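Local coordinates for guanine nucleotide exchange factor p115rhogef (Homo sapiens, PDB 1IAP), which probably activates Rho GTPases by nucleotide exchange and, through its N-terminal RGS-like domain, probably engages and regulates heterotrimeric G-protein alpha subunits, at residues His17-Leu22 against Asn179-Tyr184. Residues are numbered along the deposited sequence; the frame is centred on the assembly and turned at random.
Sequences HLMALL and NAIGLY
Ile181 overlaps two side chains at once, Met19 on one branch and Leu22 on the other, and so takes part in two of the three side-chain contacts of this buried seam in the all-helical RGS-like domain. Here helix 15-28, near the start of the chain, packs against helix 171-187, near its end; the two short segments run antiparallel, 169° between directions, with axes 12.0 Å apart. That spacing is wide, and side chains rather than backbones bridge it. The longer branch of Ile181 slides past Leu22, the two pointing in opposite directions, until CD1 of Ile181 lies 3.7 Å from CG of Leu22. The CG2 methyl of Ile181 meets Met19: the Met19 chain bends at chi2 (-54°), which helps set SD 3.7 Å from Ile181 CG2, and a further bend at chi3 turns only the terminal CE. Neighbouring helices pack onto these side chains. Helix 142-162 packs Leu160 on both Met19 and Ile181, while helix 32-43 sets Leu34 on Leu22 and Leu35 on Ile181. One helical turn along from Ile181, Tyr184 reaches over with CG anti to the backbone N (chi1 -172°), and its hydroxyl is hydrogen-bonded to the carbonyl oxygen of Lys12, a tether that helps fix the ring. Leu18 crosses this side chain at about a right angle, its CD2 methyl meeting the ring obliquely, 3.4 Å from Tyr184 CE2.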
loop_
_atom_site.group_PDB
_atom_site.type_symbol
_atom_site.label_atom_id
_atom_site.label_comp_id
_atom_site.label_asym_id
_atom_site.label_seq_id
_atom_site.Cartn_x
_atom_site.Cartn_y
_atom_site.Cartn_z
ATOM N N HIS A 17 -7.547 2.536 -9.157
ATOM C CA HIS A 17 -6.287 2.325 -9.856
ATOM C C HIS A 17 -5.297 1.621 -8.941
ATOM O O HIS A 17 -4.623 0.682 -9.360
ATOM C CB HIS A 17 -5.750 3.657 -10.384
ATOM C CG HIS A 17 -6.691 4.320 -11.342
ATOM N ND1 HIS A 17 -6.448 4.393 -12.697
ATOM C CD2 HIS A 17 -7.931 4.833 -11.154
ATOM C CE1 HIS A 17 -7.502 4.911 -13.302
ATOM N NE2 HIS A 17 -8.416 5.186 -12.387
ATOM N N LEU A 18 -5.306 1.997 -7.662
ATOM C CA LEU A 18 -4.431 1.381 -6.675
ATOM C C LEU A 18 -4.783 -0.097 -6.464
ATOM O O LEU A 18 -3.890 -0.936 -6.369
ATOM C CB LEU A 18 -4.484 2.158 -5.351
ATOM C CG LEU A 18 -3.490 1.717 -4.279
ATOM C CD1 LEU A 18 -2.061 1.784 -4.829
ATOM C CD2 LEU A 18 -3.632 2.608 -3.055
ATOM N N MET A 19 -6.077 -0.419 -6.397
ATOM C CA MET A 19 -6.507 -1.810 -6.239
ATOM C C MET A 19 -6.008 -2.693 -7.391
ATOM O O MET A 19 -5.624 -3.837 -7.170
ATOM C CB MET A 19 -8.034 -1.924 -6.132
ATOM C CG MET A 19 -8.603 -1.658 -4.736
ATOM S SD MET A 19 -7.827 -2.683 -3.451
ATOM C CE MET A 19 -8.020 -4.328 -4.134
ATOM N N ALA A 20 -6.053 -2.178 -8.618
ATOM C CA ALA A 20 -5.593 -2.938 -9.780
ATOM C C ALA A 20 -4.097 -3.203 -9.633
ATOM O O ALA A 20 -3.629 -4.325 -9.837
ATOM C CB ALA A 20 -5.881 -2.162 -11.084
ATOM N N LEU A 21 -3.360 -2.172 -9.233
ATOM C CA LEU A 21 -1.918 -2.280 -9.036
ATOM C C LEU A 21 -1.622 -3.291 -7.932
ATOM O O LEU A 21 -0.740 -4.134 -8.079
ATOM C CB LEU A 21 -1.328 -0.915 -8.666
ATOM C CG LEU A 21 0.138 -0.873 -8.227
ATOM C CD1 LEU A 21 1.046 -1.298 -9.378
ATOM C CD2 LEU A 21 0.491 0.535 -7.757
ATOM N N LEU A 22 -2.373 -3.203 -6.833
ATOM C CA LEU A 22 -2.200 -4.101 -5.703
ATOM C C LEU A 22 -2.416 -5.550 -6.108
ATOM O O LEU A 22 -1.632 -6.417 -5.731
ATOM C CB LEU A 22 -3.163 -3.734 -4.564
ATOM C CG LEU A 22 -2.686 -3.007 -3.297
ATOM C CD1 LEU A 22 -1.186 -2.785 -3.272
ATOM C CD2 LEU A 22 -3.425 -1.701 -3.146
ATOM N N ASN A 179 -5.366 -7.787 4.998
ATOM C CA ASN A 179 -5.511 -6.860 6.125
ATOM C C ASN A 179 -4.834 -5.533 5.801
ATOM O O ASN A 179 -5.392 -4.455 6.027
ATOM C CB ASN A 179 -4.865 -7.441 7.389
ATOM C CG ASN A 179 -5.627 -8.622 7.945
ATOM O OD1 ASN A 179 -6.782 -8.839 7.599
ATOM N ND2 ASN A 179 -4.983 -9.389 8.817
ATOM N N ALA A 180 -3.619 -5.621 5.275
ATOM C CA ALA A 180 -2.842 -4.440 4.925
ATOM C C ALA A 180 -3.549 -3.578 3.888
ATOM O O ALA A 180 -3.613 -2.351 4.029
ATOM C CB ALA A 180 -1.461 -4.851 4.422
ATOM N N ILE A 181 -4.069 -4.212 2.838
ATOM C CA ILE A 181 -4.780 -3.466 1.801
ATOM C C ILE A 181 -6.064 -2.896 2.405
ATOM O O ILE A 181 -6.387 -1.729 2.199
ATOM C CB ILE A 181 -5.095 -4.363 0.573
ATOM C CG1 ILE A 181 -3.789 -4.719 -0.146
ATOM C CG2 ILE A 181 -6.030 -3.648 -0.390
ATOM C CD1 ILE A 181 -3.917 -5.835 -1.167
ATOM N N GLY A 182 -6.744 -3.704 3.213
ATOM C CA GLY A 182 -7.971 -3.256 3.848
ATOM C C GLY A 182 -7.759 -2.006 4.679
ATOM O O GLY A 182 -8.529 -1.045 4.588
ATOM N N LEU A 183 -6.674 -1.994 5.448
ATOM C CA LEU A 183 -6.348 -0.865 6.306
ATOM C C LEU A 183 -6.171 0.427 5.519
ATOM O O LEU A 183 -6.752 1.459 5.862
ATOM C CB LEU A 183 -5.084 -1.163 7.124
ATOM C CG LEU A 183 -4.701 -0.150 8.209
ATOM C CD1 LEU A 183 -5.790 -0.107 9.273
ATOM C CD2 LEU A 183 -3.374 -0.547 8.832
ATOM N N TYR A 184 -5.402 0.363 4.439
ATOM C CA TYR A 184 -5.154 1.545 3.631
ATOM C C TYR A 184 -6.381 2.004 2.840
ATOM O O TYR A 184 -6.601 3.205 2.673
ATOM C CB TYR A 184 -3.965 1.323 2.689
ATOM C CG TYR A 184 -3.554 2.590 1.979
ATOM C CD1 TYR A 184 -2.786 3.555 2.630
ATOM C CD2 TYR A 184 -3.972 2.851 0.679
ATOM C CE1 TYR A 184 -2.452 4.756 2.005
ATOM C CE2 TYR A 184 -3.640 4.049 0.045
ATOM C CZ TYR A 184 -2.882 4.991 0.714
ATOM O OH TYR A 184 -2.549 6.167 0.090
#